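Local coordinates for protein AvtR (Acidianus filamentous virus 6, PDB 4HV0) that regulates transcription for a virus of hyperthermophilic archaea, probably binding DNA through its ribbon-helix-helix elements, at residues Y54-N58 against G59-Y63; T22-P25 against A26-K30. One frame throughout, in Å; residues are numbered along the deposited sequence.

Contact 1. Residues Y54-N58 against G59-Y63; sequences YIIVN and GKKYY
Tyr54 and Tyr63 pair across the open end of a beta hairpin with a two-residue turn, in which strand 54-57 turns back on strand 60-63 through a type I' turn. Their backbones form a non-hydrogen-bonded antiparallel pair, and both side chains rise from the same face as Lys61. The Tyr54 ring turns its edge toward the face of the Tyr63 ring, an offset edge-to-face pair with planes at 78° and centroids 5.4 Å apart. Tyr54 CB also lies over that face, toward its rim. A chi1 of 57° sets the Tyr54 ring between its own N and carbonyl carbon, leaning along the sheet, with one face under the Lys61 chain: Lys61 CD sits 3.5 Å from the centroid of the Tyr54 ring, almost on the normal, a CH-pi contact.

Next, Ile55 exchanges two backbone hydrogen bonds with Tyr62; the shorter, from Tyr62 N to Ile55 O, spans 2.9 Å. Ile55 and Val57 share the face bearing the Tyr62 side chain, which crosses Val57 at about a right angle and brings CE2 3.9 Å from Val57 CB. Ile56 returns to the face of Tyr54, Lys61 and Tyr63, where its CG2 meets Gly59 CA at 3.8 Å. Val57 and Lys60 close the turn with reciprocal backbone bonds, while Asn58 and Gly59 at its corners both take positive phi, as a type I' turn requires.

Beyond the hairpin, Tyr63 stacks on Tyr10 of helix 7-19 and pairs through its backbone with Val5, so the hairpin continues the sheet begun by strand 3-6. Past the face of the Tyr54 ring, the Lys61 chain, extended as far as CE and bent at its last torsion, brings NZ to Tyr63 OH, a hydrogen bond of 3.1 Å.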
loop_
_atom_site.group_PDB
_atom_site.type_symbol
_atom_site.label_atom_id
_atom_site.label_comp_id
_atom_site.label_asym_id
_atom_site.label_seq_id
_atom_site.Cartn_x
_atom_site.Cartn_y
_atom_site.Cartn_z
ATOM N N TYR A 54 -6.868 -12.052 -4.046
ATOM C CA TYR A 54 -7.891 -11.421 -3.201
ATOM C C TYR A 54 -8.817 -12.377 -2.446
ATOM O O TYR A 54 -8.726 -13.575 -2.594
ATOM C CB TYR A 54 -8.763 -10.533 -4.066
ATOM C CG TYR A 54 -9.429 -11.260 -5.212
ATOM C CD1 TYR A 54 -10.400 -12.256 -4.995
ATOM C CD2 TYR A 54 -9.100 -10.936 -6.518
ATOM C CE1 TYR A 54 -11.003 -12.900 -6.065
ATOM C CE2 TYR A 54 -9.700 -11.561 -7.594
ATOM C CZ TYR A 54 -10.645 -12.541 -7.370
ATOM O OH TYR A 54 -11.222 -13.159 -8.455
ATOM N N ILE A 55 -9.712 -11.815 -1.629
ATOM C CA ILE A 55 -10.794 -12.571 -1.031
ATOM C C ILE A 55 -12.077 -11.800 -1.205
ATOM O O ILE A 55 -12.049 -10.582 -1.333
ATOM C CB ILE A 55 -10.535 -12.926 0.434
ATOM C CG1 ILE A 55 -10.552 -11.699 1.308
ATOM C CG2 ILE A 55 -9.188 -13.634 0.585
ATOM C CD1 ILE A 55 -10.394 -12.043 2.773
ATOM N N ILE A 56 -13.195 -12.521 -1.254
ATOM C CA ILE A 56 -14.504 -11.918 -1.436
ATOM C C ILE A 56 -15.279 -11.961 -0.124
ATOM O O ILE A 56 -15.460 -13.019 0.454
ATOM C CB ILE A 56 -15.260 -12.601 -2.603
ATOM C CG1 ILE A 56 -14.469 -12.507 -3.913
ATOM C CG2 ILE A 56 -16.574 -11.922 -2.837
ATOM C CD1 ILE A 56 -14.852 -13.531 -4.966
ATOM N N VAL A 57 -15.694 -10.800 0.377
ATOM C CA VAL A 57 -16.524 -10.711 1.602
ATOM C C VAL A 57 -17.711 -9.813 1.329
ATOM O O VAL A 57 -17.541 -8.698 0.869
ATOM C CB VAL A 57 -15.732 -10.173 2.798
ATOM C CG1 VAL A 57 -16.497 -10.486 4.062
ATOM C CG2 VAL A 57 -14.350 -10.839 2.874
ATOM N N ASN A 58 -18.909 -10.330 1.570
ATOM C CA ASN A 58 -20.152 -9.706 1.121
ATOM C C ASN A 58 -20.100 -9.160 -0.277
ATOM O O ASN A 58 -20.570 -8.057 -0.554
ATOM C CB ASN A 58 -20.599 -8.677 2.126
ATOM C CG ASN A 58 -20.981 -9.344 3.441
ATOM O OD1 ASN A 58 -21.650 -10.377 3.436
ATOM N ND2 ASN A 58 -20.493 -8.824 4.561
ATOM N N GLY A 59 -19.536 -9.958 -1.171
ATOM C CA GLY A 59 -19.508 -9.599 -2.565
ATOM C C GLY A 59 -18.429 -8.636 -2.970
ATOM O O GLY A 59 -18.321 -8.355 -4.158
ATOM N N LYS A 60 -17.643 -8.127 -2.014
ATOM C CA LYS A 60 -16.588 -7.178 -2.325
ATOM C C LYS A 60 -15.253 -7.856 -2.288
ATOM O O LYS A 60 -14.986 -8.686 -1.436
ATOM C CB LYS A 60 -16.602 -6.012 -1.342
ATOM C CG LYS A 60 -17.795 -5.090 -1.527
ATOM C CD LYS A 60 -18.281 -4.506 -0.208
ATOM C CE LYS A 60 -19.718 -3.992 -0.316
ATOM N NZ LYS A 60 -20.447 -4.123 0.980
ATOM N N LYS A 61 -14.402 -7.497 -3.231
ATOM C CA LYS A 61 -13.035 -8.003 -3.285
ATOM C C LYS A 61 -12.133 -7.177 -2.390
ATOM O O LYS A 61 -12.263 -5.960 -2.340
ATOM C CB LYS A 61 -12.471 -7.902 -4.694
ATOM C CG LYS A 61 -13.093 -8.795 -5.750
ATOM C CD LYS A 61 -12.021 -9.031 -6.806
ATOM C CE LYS A 61 -12.528 -9.570 -8.130
ATOM N NZ LYS A 61 -11.659 -9.070 -9.232
ATOM N N TYR A 62 -11.206 -7.851 -1.716
ATOM C CA TYR A 62 -10.201 -7.228 -0.871
ATOM C C TYR A 62 -8.848 -7.845 -1.229
ATOM O O TYR A 62 -8.623 -9.033 -1.023
ATOM C CB TYR A 62 -10.519 -7.480 0.620
ATOM C CG TYR A 62 -11.780 -6.809 1.103
ATOM C CD1 TYR A 62 -11.766 -5.493 1.550
ATOM C CD2 TYR A 62 -12.997 -7.476 1.087
ATOM C CE1 TYR A 62 -12.921 -4.864 1.978
ATOM C CE2 TYR A 62 -14.165 -6.855 1.533
ATOM C CZ TYR A 62 -14.117 -5.554 1.980
ATOM O OH TYR A 62 -15.274 -4.942 2.417
ATOM N N TYR A 63 -7.938 -7.047 -1.773
ATOM C CA TYR A 63 -6.682 -7.584 -2.291
ATOM C C TYR A 63 -5.641 -7.691 -1.194
ATOM O O TYR A 63 -5.476 -6.793 -0.407
ATOM C CB TYR A 63 -6.192 -6.737 -3.455
ATOM C CG TYR A 63 -7.081 -6.839 -4.680
ATOM C CD1 TYR A 63 -6.727 -7.642 -5.771
ATOM C CD2 TYR A 63 -8.283 -6.139 -4.741
ATOM C CE1 TYR A 63 -7.550 -7.725 -6.887
ATOM C CE2 TYR A 63 -9.108 -6.215 -5.849
ATOM C CZ TYR A 63 -8.742 -7.008 -6.917
ATOM O OH TYR A 63 -9.573 -7.071 -8.019
#

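Contact 2. Residues T22-P25 against A26-K30; sequences TSVP and AVIRK
Ser23 turns its hydroxyl forward onto the first turn of helix 24-36 to meet the backbone of Ala26, marking Ser23 as the N-cap. Chi1 of 61° holds OG between the serine's own N and carbonyl carbon, from where it accepts a hydrogen bond from Ala26 N at 3.3 Å. The same N-H makes a weak, strongly bent bond to Ser23 O, which also takes a weak bond from Val27 N; a single residue thus serves two amides of the helix start.

Thr22 approaches from just ahead of the cap. Its CB lies 3.8 Å from Ala26 CB, with CG2 close to the same methyl, while Thr22 OG1 lies 4.1 Å from Val27 CG2 as the two side chains cross obliquely. Val27 CG2, set beside its own backbone N, comes 3.4 Å from Ser23 O.

One turn on, regular helical bonding takes over. The N-H of Ile28 points almost straight at Val24 O, and Arg29 N reaches Pro25 O at 2.9 Å with an N-H...O angle of 171°. Having no N-H, proline suits this first turn, where its nitrogen is not called on to donate. The Arg29 chain bends at chi3 (-64°) and folds back along the helix, so that Pro25 O lies over one face of the guanidinium, toward its rim, and NH1 comes 4.0 Å from Pro25 CB. That NH1 also makes a weak hydrogen bond to Lys68 O.

Val24 and Ile28, whose CG1 and CD1 atoms are 4.4 Å apart, belong to the buried side of the helix. There both pack against Leu13 of helix 7-19 and Ile65 of strand 60-65, Val27 also touches Leu13, and Val24 reaches Ala17, joining the second helix of the ribbon-helix-helix region to the first and to the sheet.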
loop_
_atom_site.group_PDB
_atom_site.type_symbol
_atom_site.label_atom_id
_atom_site.label_comp_id
_atom_site.label_asym_id
_atom_site.label_seq_id
_atom_site.Cartn_x
_atom_site.Cartn_y
_atom_site.Cartn_z
ATOM N N THR A 22 6.626 -0.857 -13.302
ATOM C CA THR A 22 6.909 -1.509 -12.013
ATOM C C THR A 22 5.728 -2.300 -11.503
ATOM O O THR A 22 4.638 -2.250 -12.064
ATOM C CB THR A 22 7.236 -0.466 -10.927
ATOM O OG1 THR A 22 6.377 0.671 -11.116
ATOM C CG2 THR A 22 8.723 -0.056 -10.974
ATOM N N SER A 23 5.949 -3.007 -10.405
ATOM C CA SER A 23 4.887 -3.752 -9.747
ATOM C C SER A 23 4.040 -2.892 -8.788
ATOM O O SER A 23 4.391 -1.757 -8.491
ATOM C CB SER A 23 5.512 -4.904 -8.994
ATOM O OG SER A 23 6.397 -4.394 -8.025
ATOM N N VAL A 24 2.925 -3.453 -8.316
ATOM C CA VAL A 24 2.076 -2.807 -7.321
ATOM C C VAL A 24 2.813 -2.657 -5.977
ATOM O O VAL A 24 2.708 -1.605 -5.338
ATOM C CB VAL A 24 0.720 -3.541 -7.191
ATOM C CG1 VAL A 24 -0.095 -3.064 -5.995
ATOM C CG2 VAL A 24 -0.097 -3.291 -8.451
ATOM N N PRO A 25 3.593 -3.664 -5.556
ATOM C CA PRO A 25 4.403 -3.444 -4.356
ATOM C C PRO A 25 5.480 -2.355 -4.468
ATOM O O PRO A 25 5.828 -1.735 -3.464
ATOM C CB PRO A 25 5.063 -4.804 -4.128
ATOM C CG PRO A 25 4.110 -5.774 -4.700
ATOM C CD PRO A 25 3.580 -5.084 -5.928
ATOM N N ALA A 26 6.029 -2.145 -5.653
ATOM C CA ALA A 26 7.003 -1.067 -5.841
ATOM C C ALA A 26 6.331 0.281 -5.610
ATOM O O ALA A 26 6.890 1.193 -4.996
ATOM C CB ALA A 26 7.636 -1.135 -7.236
ATOM N N VAL A 27 5.115 0.407 -6.096
ATOM C CA VAL A 27 4.352 1.640 -5.939
ATOM C C VAL A 27 4.049 1.878 -4.420
ATOM O O VAL A 27 4.303 2.965 -3.891
ATOM C CB VAL A 27 3.092 1.552 -6.850
ATOM C CG1 VAL A 27 2.121 2.703 -6.651
ATOM C CG2 VAL A 27 3.514 1.475 -8.303
ATOM N N ILE A 28 3.566 0.856 -3.713
ATOM C CA ILE A 28 3.338 0.975 -2.266
ATOM C C ILE A 28 4.619 1.374 -1.547
ATOM O O ILE A 28 4.592 2.324 -0.768
ATOM C CB ILE A 28 2.817 -0.330 -1.654
ATOM C CG1 ILE A 28 1.387 -0.572 -2.087
ATOM C CG2 ILE A 28 2.926 -0.344 -0.141
ATOM C CD1 ILE A 28 1.004 -2.018 -1.839
ATOM N N ARG A 29 5.742 0.699 -1.833
ATOM C CA ARG A 29 7.037 1.088 -1.259
ATOM C C ARG A 29 7.407 2.532 -1.546
ATOM O O ARG A 29 7.861 3.234 -0.646
ATOM C CB ARG A 29 8.170 0.187 -1.673
ATOM C CG ARG A 29 8.222 -1.073 -0.842
ATOM C CD ARG A 29 9.579 -1.758 -0.928
ATOM N NE ARG A 29 9.847 -2.226 -2.280
ATOM C CZ ARG A 29 9.331 -3.332 -2.825
ATOM N NH1 ARG A 29 8.503 -4.124 -2.139
ATOM N NH2 ARG A 29 9.642 -3.644 -4.080
ATOM N N LYS A 30 7.139 3.018 -2.748
ATOM C CA LYS A 30 7.456 4.407 -3.061
ATOM C C LYS A 30 6.596 5.367 -2.234
ATOM O O LYS A 30 7.116 6.336 -1.670
ATOM C CB LYS A 30 7.327 4.671 -4.565
ATOM C CG LYS A 30 7.798 6.053 -5.014
ATOM C CD LYS A 30 8.320 6.033 -6.450
ATOM C CE LYS A 30 8.414 7.426 -7.079
ATOM N NZ LYS A 30 7.221 7.835 -7.874
#

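Contact 2 precedes contact 1 along the chain, helix 24-36 being followed by strand 54-57 as the next regular element. Their centres lie 21 Å apart and their nearest atoms about 8 Å apart, so the two do not touch. They are connected through shared neighbours: strand 60-65 carries Tyr63 of contact 1 and, further on, Ile65, which packs on Val24, Pro25 and Ile28 of contact 2. Helix 7-19 likewise meets both, through Tyr10 at the hairpin and Leu13 at the helix start. Contact 1 is the more peripheral, its centre 17 Å from that of the chain against 8 Å for contact 2.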